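Long-range contacts in MtVAO615 (Myceliophthora thermophila, PDB 6F72), which probably acts as an FAD-dependent oxidoreductase that reacts rapidly with molecular oxygen once reduced, although no substrate has yet been identified: residues Thr57-Ser62 with Cys118-Tyr123; Gly96-Gln101 with Val151-Gly156; Ala430-Leu435 with Ala508-Gly513. All blocks are in the same frame, centred on the assembly; numbering follows the deposited sequence.

Contact 1 of 3, residues Thr57-Ser62 with Cys118-Tyr123; sequences TVPQAS and CQLGNY. With NAG (2-acetamido-2-deoxy-beta-D-glucopyranose), chain C.
Leu120 sets CG beside its backbone N, anti to the carbonyl carbon (chi1 -66°), and the branch methyl CD2 beyond it reaches Pro59, while Cys118, with SG anti to its own backbone N (chi1 174°), brings the sulfur itself to the same ring. The two loops belong to the FAD-binding part of this VAO-type flavoprotein: 57-62 leaves strand 54-56, while 118-123 closes with a type II' beta turn, Leu120 to Tyr123, shortly before the neighbouring strand 126-129. The turn is tied by Tyr123 N to Leu120 O at 3.1 Å, with Gly121 at its second position, where the positive phi of a II' turn falls.

Across the interface the packing is apolar, and no hydrogen bond joins the two segments. Leu120 presents a single methyl, CD2, which sits 3.5 Å from Pro59 CD, the two side chains crossing at about a right angle. The same methyl also lies 3.5 Å from Thr57 O and 3.9 Å from Thr57 CG2. Tyr123, which closes the turn, approaches the pyrrolidine ring obliquely, placing CD2 3.7 Å from Pro59 CG. One ring, that of Pro59, is therefore touched by leucine, tyrosine and cysteine together. The sulfur, held in a disulfide with Cys108, is 4.0 Å from Pro59 CG and continues the apolar surface as far as Ser62.

Thr57 keeps its hydroxyl for Pro124 O, just beyond the second segment, and offers its methyl to Leu120. Away from the interface, Asn122 ND2 donates to O7 of an N-acetylglucosamine of the glycan beside the glycosylated Asn105 (2.9 Å, N-H...O angle 149°), and also reaches Phe103 O. At the far end of the contact, Ser62 CB rests 3.7 Å from Cys118 SG.

Contact 2 of 3, residues Gly96-Gln101 with Val151-Gly156; sequences GDVLSQ and VIKNTG. With FAD (flavin-adenine dinucleotide), chain E.
Lys153 NZ donates to Asp97 O at 2.6 Å, lying in the carbonyl plane, and Leu99 N donates to Gly156 O at 2.9 Å. The second bond is nearly straight at hydrogen (173°), though its donor stands 36° above the plane of the acceptor carbonyl. Lys153, on strand 150-153, is bent at chi3 and chi4, and its CD passes 4.1 Å from Val98 CG1. Gly156 lies close under Val98, where a CB would come within 3.1 Å of Val98 CA. Water 2 bridges Gly156 O and Ser100 N, while water 1 lies between Thr155 O (3.0 Å) and Asp97 O (2.8 Å). Lys153 NZ also reaches Ala94 O. An alanine in place of Lys153 would probably leave Asp97 O and Ala94 O without this amine donor and open a gap beside Val98.

On its other side the 151-156 segment holds the FAD pyrophosphate: the backbone N atoms of Asn154, Thr155 and Gly156 all donate to O2A, with Asn154 N at 2.8 Å. The next residue, His157, is covalently linked to the flavin. Backbone N-H groups thus grip the phosphate, and the buried lysine, probably charged and turned to main-chain oxygens, probably helps fix the loop that carries them.

Contact 3 of 3, residues Ala430-Leu435 with Ala508-Gly513; sequences AVVTDL and AATPGG. With NAG (2-acetamido-2-deoxy-beta-D-glucopyranose), chain G.
Apolar contacts dominate where Ala509 meets Val431 and Leu435, residues four apart on helix 426-439. The Ala509 methyl is set against Leu435, its CB 3.7 Å from Leu435 CB and 3.8 Å from Leu435 CD2. Leu435 turns CG anti to its backbone N (chi1 172°), which brings CG too within 4.0 Å of that methyl. Val431 completes the group with CG1, 3.9 Å from Ala509 CB. The next residue along the helix, Val432, meets Thr510 CG2 through its own CG2 at 4.0 Å, the two side chains crossing at about a right angle.

Polar groups play a smaller part, and no hydrogen bond links the segments. Val431 CG1 lies against the carbonyl of Ala509, 3.3 Å from its O. The hydroxyl of Thr510 is engaged elsewhere, with Met506 O and Arg416 NE, leaving its methyl for the helix.

Sugar contacts border the interface. The acetyl methyl C8 of the N-acetylglucosamine beside the glycosylated Asn438 approaches Val431 O at 3.4 Å and Ala509 CB at 4.0 Å.

After Ala509 the chain turns through a type II beta turn, Thr510 to Gly513, with Gly512 at the third position. Helix 426-439, which lies in the chain between two strands of the seven-stranded antiparallel sheet, thus packs against the loop that leaves helix 488-508, consistent with the helix-flanked cap domain of VAO-type flavoproteins.

Overall arrangement
Contacts 1 and 2 belong to one neighbourhood, their centres 12 Å apart: contact 2 includes the end of edge strand 150-153, while the loops of contact 1 adjoin strands 54-56 and 126-129 of the same sheet. Asp97 joins them directly: its OD2 lies 2.5 Å from Tyr123 OH and its OD1 2.8 Å from Gln60 N, both probable hydrogen bonds. Contact 3 stands apart, its centre 33 Å from that of contact 2 and on the opposite side of the chain's centre. Contact 2, the most central, is chiefly polar and borders the cofactor, whereas contacts 1 and 3, both about 23 Å from the centre, are apolar, mostly buried, and lie beside surface glycans.

Contact 1 of 3, residues Thr57-Ser62 with Cys118-Tyr123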
loop_
_atom_site.group_PDB
_atom_site.type_symbol
_atom_site.label_atom_id
_atom_site.label_comp_id
_atom_site.label_asym_id
_atom_site.label_seq_id
_atom_site.Cartn_x
_atom_site.Cartn_y
_atom_site.Cartn_z
ATOM N N THR A 57 19.793 3.641 -14.004
ATOM C CA THR A 57 19.626 2.967 -12.728
ATOM C C THR A 57 20.957 2.375 -12.241
ATOM O O THR A 57 21.660 1.675 -12.972
ATOM C CB THR A 57 18.550 1.864 -12.791
ATOM O OG1 THR A 57 17.333 2.419 -13.296
ATOM C CG2 THR A 57 18.309 1.257 -11.418
ATOM N N VAL A 58 21.302 2.733 -11.011
ATOM C CA VAL A 58 22.384 2.120 -10.283
ATOM C C VAL A 58 21.747 1.724 -8.962
ATOM O O VAL A 58 21.435 2.615 -8.157
ATOM C CB VAL A 58 23.563 3.090 -10.039
ATOM C CG1 VAL A 58 24.672 2.382 -9.261
ATOM C CG2 VAL A 58 24.088 3.637 -11.355
ATOM N N PRO A 59 21.524 0.401 -8.746
ATOM C CA PRO A 59 20.895 -0.078 -7.509
ATOM C C PRO A 59 21.659 0.379 -6.279
ATOM O O PRO A 59 22.870 0.485 -6.326
ATOM C CB PRO A 59 20.922 -1.602 -7.670
ATOM C CG PRO A 59 20.781 -1.801 -9.136
ATOM C CD PRO A 59 21.595 -0.671 -9.754
ATOM N N GLN A 60 20.940 0.683 -5.207
ATOM C CA GLN A 60 21.532 1.203 -3.970
ATOM C C GLN A 60 22.639 0.307 -3.354
ATOM O O GLN A 60 23.577 0.814 -2.742
ATOM C CB GLN A 60 20.421 1.476 -2.954
ATOM C CG GLN A 60 20.786 2.469 -1.862
ATOM C CD GLN A 60 19.629 2.756 -0.923
ATOM O OE1 GLN A 60 18.882 1.864 -0.534
ATOM N NE2 GLN A 60 19.481 4.022 -0.552
ATOM N N ALA A 61 22.540 -1.009 -3.541
ATOM C CA ALA A 61 23.541 -1.961 -3.021
ATOM C C ALA A 61 24.722 -2.234 -3.968
ATOM O O ALA A 61 25.494 -3.171 -3.753
ATOM C CB ALA A 61 22.876 -3.265 -2.577
ATOM N N SER A 62 24.891 -1.403 -4.998
ATOM C CA SER A 62 26.078 -1.503 -5.853
ATOM C C SER A 62 27.369 -1.285 -5.051
ATOM O O SER A 62 28.412 -1.829 -5.412
ATOM C CB SER A 62 26.016 -0.524 -7.012
ATOM O OG SER A 62 26.291 0.766 -6.542
ATOM N N CYS A 118 26.620 -6.700 -9.775
ATOM C CA CYS A 118 25.436 -5.900 -9.461
ATOM C C CYS A 118 24.603 -5.703 -10.728
ATOM O O CYS A 118 24.906 -4.839 -11.579
ATOM C CB CYS A 118 25.805 -4.544 -8.830
ATOM S SG CYS A 118 24.374 -3.452 -8.575
ATOM N N GLN A 119 23.546 -6.508 -10.826
ATOM C CA GLN A 119 22.665 -6.517 -11.980
ATOM C C GLN A 119 21.345 -5.821 -11.672
ATOM O O GLN A 119 20.899 -5.757 -10.517
ATOM C CB GLN A 119 22.412 -7.955 -12.453
ATOM C CG GLN A 119 23.614 -8.610 -13.132
ATOM C CD GLN A 119 23.589 -10.128 -13.024
ATOM O OE1 GLN A 119 22.533 -10.752 -13.120
ATOM N NE2 GLN A 119 24.761 -10.729 -12.820
ATOM N N LEU A 120 20.734 -5.300 -12.728
ATOM C CA LEU A 120 19.491 -4.571 -12.623
ATOM C C LEU A 120 18.328 -5.532 -12.347
ATOM O O LEU A 120 17.552 -5.302 -11.427
ATOM C CB LEU A 120 19.266 -3.707 -13.868
ATOM C CG LEU A 120 20.222 -2.534 -14.145
ATOM C CD1 LEU A 120 19.757 -1.732 -15.347
ATOM C CD2 LEU A 120 20.416 -1.617 -12.945
ATOM N N GLY A 121 18.254 -6.627 -13.106
ATOM C CA GLY A 121 17.202 -7.634 -12.939
ATOM C C GLY A 121 15.840 -7.033 -13.211
ATOM O O GLY A 121 15.595 -6.548 -14.310
ATOM N N ASN A 122 14.976 -7.044 -12.193
ATOM C CA ASN A 122 13.611 -6.492 -12.287
ATOM C C ASN A 122 13.566 -4.949 -12.234
ATOM O O ASN A 122 12.530 -4.333 -12.538
ATOM C CB ASN A 122 12.718 -7.057 -11.175
ATOM C CG ASN A 122 12.513 -8.574 -11.265
ATOM O OD1 ASN A 122 12.379 -9.162 -12.348
ATOM N ND2 ASN A 122 12.455 -9.204 -10.103
ATOM N N TYR A 123 14.676 -4.331 -11.832
ATOM C CA TYR A 123 14.784 -2.880 -11.757
ATOM C C TYR A 123 14.700 -2.292 -13.160
ATOM O O TYR A 123 15.154 -2.943 -14.111
ATOM C CB TYR A 123 16.109 -2.494 -11.083
ATOM C CG TYR A 123 16.077 -2.553 -9.572
ATOM C CD1 TYR A 123 15.077 -3.263 -8.891
ATOM C CD2 TYR A 123 17.065 -1.919 -8.821
ATOM C CE1 TYR A 123 15.054 -3.321 -7.509
ATOM C CE2 TYR A 123 17.051 -1.972 -7.433
ATOM C CZ TYR A 123 16.039 -2.669 -6.789
ATOM O OH TYR A 123 16.007 -2.713 -5.420
HETATM C C1 NAG C . 13.989 -14.349 -9.728
HETATM C C2 NAG C . 12.509 -14.182 -10.142
HETATM C C3 NAG C . 12.001 -15.425 -10.868
HETATM C C4 NAG C . 12.909 -15.850 -12.034
HETATM C C5 NAG C . 14.381 -15.848 -11.604
HETATM C C6 NAG C . 15.323 -15.993 -12.794
HETATM C C7 NAG C . 11.005 -12.705 -8.838
HETATM C C8 NAG C . 10.143 -12.625 -7.619
HETATM N N2 NAG C . 11.624 -13.882 -9.019
HETATM O O3 NAG C . 10.674 -15.171 -11.347
HETATM O O4 NAG C . 12.604 -17.192 -12.438
HETATM O O5 NAG C . 14.749 -14.655 -10.898
HETATM O O6 NAG C . 16.553 -16.523 -12.289
HETATM O O7 NAG C . 11.103 -11.749 -9.594
#

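Contact 2 of 3, residues Gly96-Gln101 with Val151-Gly156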
loop_
_atom_site.group_PDB
_atom_site.type_symbol
_atom_site.label_atom_id
_atom_site.label_comp_id
_atom_site.label_asym_id
_atom_site.label_seq_id
_atom_site.Cartn_x
_atom_site.Cartn_y
_atom_site.Cartn_z
ATOM N N GLY A 96 15.784 3.955 -8.634
ATOM C CA GLY A 96 15.274 2.748 -9.267
ATOM C C GLY A 96 15.030 1.575 -8.342
ATOM O O GLY A 96 14.684 0.500 -8.823
ATOM N N ASP A 97 15.203 1.768 -7.032
ATOM C CA ASP A 97 15.049 0.667 -6.071
ATOM C C ASP A 97 13.591 0.492 -5.710
ATOM O O ASP A 97 12.830 1.461 -5.726
ATOM C CB ASP A 97 15.837 0.893 -4.776
ATOM C CG ASP A 97 17.211 0.256 -4.801
ATOM O OD1 ASP A 97 18.146 0.916 -5.303
ATOM O OD2 ASP A 97 17.355 -0.901 -4.299
ATOM N N VAL A 98 13.213 -0.744 -5.385
ATOM C CA VAL A 98 11.942 -1.004 -4.698
ATOM C C VAL A 98 12.221 -1.588 -3.315
ATOM O O VAL A 98 13.351 -2.037 -3.052
ATOM C CB VAL A 98 10.949 -1.847 -5.537
ATOM C CG1 VAL A 98 10.427 -1.028 -6.706
ATOM C CG2 VAL A 98 11.560 -3.158 -6.021
ATOM N N LEU A 99 11.225 -1.573 -2.432
ATOM C CA LEU A 99 11.411 -2.081 -1.074
ATOM C C LEU A 99 11.347 -3.620 -0.949
ATOM O O LEU A 99 11.855 -4.196 0.033
ATOM C CB LEU A 99 10.424 -1.421 -0.102
ATOM C CG LEU A 99 10.457 0.060 0.293
ATOM C CD1 LEU A 99 9.382 0.270 1.347
ATOM C CD2 LEU A 99 11.786 0.496 0.868
ATOM N N SER A 100 10.765 -4.285 -1.947
ATOM C CA SER A 100 10.545 -5.733 -1.864
ATOM C C SER A 100 11.788 -6.574 -2.141
ATOM O O SER A 100 12.287 -6.617 -3.278
ATOM C CB SER A 100 9.393 -6.173 -2.770
ATOM O OG SER A 100 9.379 -7.577 -2.931
ATOM N N GLN A 101 12.232 -7.290 -1.102
ATOM C CA GLN A 101 13.375 -8.202 -1.194
ATOM C C GLN A 101 13.102 -9.289 -2.230
ATOM O O GLN A 101 14.026 -9.776 -2.877
ATOM C CB GLN A 101 13.706 -8.854 0.158
ATOM C CG GLN A 101 13.849 -7.922 1.361
ATOM C CD GLN A 101 12.533 -7.675 2.088
ATOM O OE1 GLN A 101 11.461 -7.771 1.497
ATOM N NE2 GLN A 101 12.614 -7.340 3.374
ATOM N N VAL A 151 7.102 2.138 -16.604
ATOM C CA VAL A 151 6.829 1.750 -15.234
ATOM C C VAL A 151 6.564 3.046 -14.496
ATOM O O VAL A 151 7.100 4.094 -14.868
ATOM C CB VAL A 151 8.027 0.947 -14.633
ATOM C CG1 VAL A 151 8.259 1.244 -13.157
ATOM C CG2 VAL A 151 7.815 -0.540 -14.849
ATOM N N ILE A 152 5.737 2.980 -13.461
ATOM C CA ILE A 152 5.517 4.130 -12.606
ATOM C C ILE A 152 5.920 3.794 -11.176
ATOM O O ILE A 152 5.412 2.838 -10.593
ATOM C CB ILE A 152 4.049 4.655 -12.686
ATOM C CG1 ILE A 152 3.646 4.940 -14.145
ATOM C CG2 ILE A 152 3.883 5.917 -11.842
ATOM C CD1 ILE A 152 2.144 5.082 -14.389
ATOM N N LYS A 153 6.814 4.593 -10.608
ATOM C CA LYS A 153 7.263 4.351 -9.242
ATOM C C LYS A 153 7.210 5.614 -8.420
ATOM O O LYS A 153 7.711 6.653 -8.831
ATOM C CB LYS A 153 8.693 3.737 -9.182
ATOM C CG LYS A 153 9.049 3.290 -7.762
ATOM C CD LYS A 153 10.512 3.001 -7.495
ATOM C CE LYS A 153 11.263 4.259 -7.109
ATOM N NZ LYS A 153 12.365 3.987 -6.147
ATOM N N ASN A 154 6.636 5.488 -7.232
ATOM C CA ASN A 154 6.485 6.590 -6.317
ATOM C C ASN A 154 7.423 6.399 -5.129
ATOM O O ASN A 154 8.383 7.159 -4.982
ATOM C CB ASN A 154 5.007 6.747 -5.916
ATOM C CG ASN A 154 4.791 7.778 -4.826
ATOM O OD1 ASN A 154 5.592 8.698 -4.651
ATOM N ND2 ASN A 154 3.701 7.630 -4.086
ATOM N N THR A 155 7.148 5.391 -4.305
ATOM C CA THR A 155 7.923 5.060 -3.098
ATOM C C THR A 155 8.637 3.685 -3.210
ATOM O O THR A 155 9.589 3.408 -2.464
ATOM C CB THR A 155 7.022 5.008 -1.826
ATOM O OG1 THR A 155 6.053 3.956 -1.957
ATOM C CG2 THR A 155 6.290 6.319 -1.583
ATOM N N GLY A 156 8.154 2.838 -4.122
ATOM C CA GLY A 156 8.575 1.441 -4.236
ATOM C C GLY A 156 8.046 0.474 -3.173
ATOM O O GLY A 156 8.581 -0.642 -3.014
HETATM P PA FAD E . 4.544 2.394 -5.209
HETATM O O1A FAD E . 5.092 0.990 -5.222
HETATM O O2A FAD E . 5.488 3.482 -5.637
HETATM O O5B FAD E . 3.221 2.423 -6.121
HETATM C C5B FAD E . 2.240 1.387 -6.065
HETATM C C4B FAD E . 1.454 1.292 -7.368
HETATM O O4B FAD E . 0.849 2.554 -7.658
HETATM C C3B FAD E . 2.289 0.938 -8.584
HETATM O O3B FAD E . 1.469 0.119 -9.426
HETATM C C2B FAD E . 2.554 2.266 -9.273
HETATM O O2B FAD E . 2.702 2.113 -10.687
HETATM C C1B FAD E . 1.309 3.063 -8.921
HETATM N N9A FAD E . 1.531 4.520 -8.762
HETATM C C8A FAD E . 2.083 5.119 -7.685
HETATM N N7A FAD E . 2.099 6.467 -7.842
HETATM C C5A FAD E . 1.540 6.737 -9.033
HETATM C C6A FAD E . 1.247 7.961 -9.812
HETATM N N6A FAD E . 1.585 9.170 -9.311
HETATM N N1A FAD E . 0.656 7.823 -11.021
HETATM C C2A FAD E . 0.323 6.616 -11.529
HETATM N N3A FAD E . 0.556 5.456 -10.865
HETATM C C4A FAD E . 1.152 5.454 -9.637
HETATM N N1 FAD E . -1.945 0.139 2.808
HETATM C C2 FAD E . -3.035 0.440 3.560
HETATM O O2 FAD E . -4.157 0.503 3.004
HETATM N N3 FAD E . -2.942 0.670 4.888
HETATM C C4 FAD E . -1.789 0.612 5.573
HETATM O O4 FAD E . -1.752 0.829 6.806
HETATM C C4X FAD E . -0.555 0.300 4.818
HETATM N N5 FAD E . 0.650 0.236 5.425
HETATM C C5X FAD E . 1.785 -0.057 4.728
HETATM C C6 FAD E . 3.035 -0.115 5.382
HETATM C C7 FAD E . 4.194 -0.417 4.633
HETATM C C7M FAD E . 5.526 -0.483 5.357
HETATM C C8 FAD E . 4.100 -0.660 3.147
HETATM C C8M FAD E . 5.297 -0.894 2.238
HETATM C C9 FAD E . 2.858 -0.595 2.524
HETATM C C9A FAD E . 1.698 -0.307 3.250
HETATM N N10 FAD E . 0.446 -0.225 2.596
HETATM C C10 FAD E . -0.707 0.060 3.359
HETATM C "C1'" FAD E . 0.346 -0.517 1.168
HETATM C "C2'" FAD E . 0.152 0.619 0.208
HETATM O "O2'" FAD E . -1.197 1.061 0.329
HETATM C "C3'" FAD E . 0.404 0.023 -1.173
HETATM O "O3'" FAD E . 1.638 -0.727 -1.195
HETATM C "C4'" FAD E . 0.428 1.101 -2.245
HETATM O "O4'" FAD E . 0.425 0.488 -3.535
HETATM C "C5'" FAD E . 1.613 2.053 -2.065
HETATM O "O5'" FAD E . 1.685 2.992 -3.125
HETATM P P FAD E . 3.015 3.875 -3.310
HETATM O O1P FAD E . 3.391 4.462 -1.980
HETATM O O2P FAD E . 2.756 4.741 -4.521
HETATM O O3P FAD E . 4.097 2.743 -3.706
HETATM O O HOH W 1 12.281 2.293 -3.111
HETATM O O HOH W 2 8.306 -3.286 -3.850
#

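Contact 3 of 3, residues Ala430-Leu435 with Ala508-Gly513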
loop_
_atom_site.group_PDB
_atom_site.type_symbol
_atom_site.label_atom_id
_atom_site.label_comp_id
_atom_site.label_asym_id
_atom_site.label_seq_id
_atom_site.Cartn_x
_atom_site.Cartn_y
_atom_site.Cartn_z
ATOM N N ALA A 430 -16.537 -18.615 14.314
ATOM C CA ALA A 430 -15.723 -19.763 14.704
ATOM C C ALA A 430 -14.768 -20.132 13.567
ATOM O O ALA A 430 -13.581 -20.327 13.813
ATOM C CB ALA A 430 -16.603 -20.940 15.094
ATOM N N VAL A 431 -15.283 -20.174 12.333
ATOM C CA VAL A 431 -14.456 -20.378 11.130
ATOM C C VAL A 431 -13.356 -19.299 11.003
ATOM O O VAL A 431 -12.179 -19.636 10.768
ATOM C CB VAL A 431 -15.310 -20.482 9.837
ATOM C CG1 VAL A 431 -14.434 -20.563 8.590
ATOM C CG2 VAL A 431 -16.249 -21.679 9.906
ATOM N N VAL A 432 -13.730 -18.028 11.190
ATOM C CA VAL A 432 -12.762 -16.911 11.192
ATOM C C VAL A 432 -11.670 -17.161 12.239
ATOM O O VAL A 432 -10.475 -17.093 11.915
ATOM C CB VAL A 432 -13.446 -15.526 11.393
ATOM C CG1 VAL A 432 -12.419 -14.400 11.488
ATOM C CG2 VAL A 432 -14.424 -15.229 10.263
ATOM N N THR A 433 -12.079 -17.475 13.472
ATOM C CA THR A 433 -11.145 -17.776 14.566
ATOM C C THR A 433 -10.233 -18.959 14.215
ATOM O O THR A 433 -9.015 -18.865 14.384
ATOM C CB THR A 433 -11.874 -17.994 15.909
ATOM O OG1 THR A 433 -12.668 -16.839 16.205
ATOM C CG2 THR A 433 -10.885 -18.198 17.049
ATOM N N ASP A 434 -10.815 -20.035 13.683
ATOM C CA ASP A 434 -10.042 -21.202 13.236
ATOM C C ASP A 434 -9.022 -20.892 12.124
ATOM O O ASP A 434 -7.943 -21.505 12.097
ATOM C CB ASP A 434 -10.955 -22.377 12.839
ATOM C CG ASP A 434 -11.792 -22.908 14.010
ATOM O OD1 ASP A 434 -11.434 -22.704 15.194
ATOM O OD2 ASP A 434 -12.835 -23.530 13.734
ATOM N N LEU A 435 -9.344 -19.951 11.231
ATOM C CA LEU A 435 -8.367 -19.463 10.232
ATOM C C LEU A 435 -7.146 -18.818 10.892
ATOM O O LEU A 435 -6.000 -19.131 10.540
ATOM C CB LEU A 435 -9.008 -18.492 9.234
ATOM C CG LEU A 435 -8.086 -17.741 8.247
ATOM C CD1 LEU A 435 -7.390 -18.703 7.287
ATOM C CD2 LEU A 435 -8.854 -16.650 7.501
ATOM N N ALA A 508 -11.354 -19.062 1.471
ATOM C CA ALA A 508 -12.365 -20.064 1.798
ATOM C C ALA A 508 -12.955 -19.894 3.207
ATOM O O ALA A 508 -14.150 -20.177 3.422
ATOM C CB ALA A 508 -11.786 -21.467 1.620
ATOM N N ALA A 509 -12.129 -19.434 4.155
ATOM C CA ALA A 509 -12.593 -19.232 5.541
ATOM C C ALA A 509 -13.483 -18.003 5.750
ATOM O O ALA A 509 -14.069 -17.831 6.834
ATOM C CB ALA A 509 -11.425 -19.191 6.503
ATOM N N THR A 510 -13.575 -17.149 4.725
ATOM C CA THR A 510 -14.287 -15.879 4.841
ATOM C C THR A 510 -15.133 -15.548 3.583
ATOM O O THR A 510 -14.814 -14.600 2.851
ATOM C CB THR A 510 -13.306 -14.722 5.168
ATOM O OG1 THR A 510 -12.197 -14.767 4.257
ATOM C CG2 THR A 510 -12.796 -14.793 6.629
ATOM N N PRO A 511 -16.228 -16.309 3.334
ATOM C CA PRO A 511 -17.036 -16.065 2.128
ATOM C C PRO A 511 -17.680 -14.688 2.167
ATOM O O PRO A 511 -18.058 -14.224 3.245
ATOM C CB PRO A 511 -18.108 -17.172 2.176
ATOM C CG PRO A 511 -17.587 -18.176 3.146
ATOM C CD PRO A 511 -16.812 -17.386 4.155
ATOM N N GLY A 512 -17.749 -14.031 1.006
ATOM C CA GLY A 512 -18.306 -12.655 0.890
ATOM C C GLY A 512 -17.284 -11.556 1.127
ATOM O O GLY A 512 -17.567 -10.375 0.939
ATOM N N GLY A 513 -16.094 -11.944 1.570
ATOM C CA GLY A 513 -14.968 -11.027 1.702
ATOM C C GLY A 513 -14.210 -10.865 0.402
ATOM O O GLY A 513 -14.654 -11.320 -0.657
HETATM C C1 NAG G . -7.354 -25.258 9.563
HETATM C C2 NAG G . -8.354 -25.063 8.403
HETATM C C3 NAG G . -8.981 -26.370 7.870
HETATM C C4 NAG G . -8.000 -27.552 7.843
HETATM C C5 NAG G . -7.352 -27.687 9.228
HETATM C C6 NAG G . -6.416 -28.888 9.359
HETATM C C7 NAG G . -9.680 -22.956 8.321
HETATM C C8 NAG G . -10.794 -22.207 8.994
HETATM N N2 NAG G . -9.392 -24.149 8.866
HETATM O O3 NAG G . -9.490 -26.179 6.547
HETATM O O4 NAG G . -8.651 -28.762 7.415
HETATM O O5 NAG G . -6.606 -26.483 9.485
HETATM O O6 NAG G . -5.216 -28.654 8.610
HETATM O O7 NAG G . -9.104 -22.488 7.348
#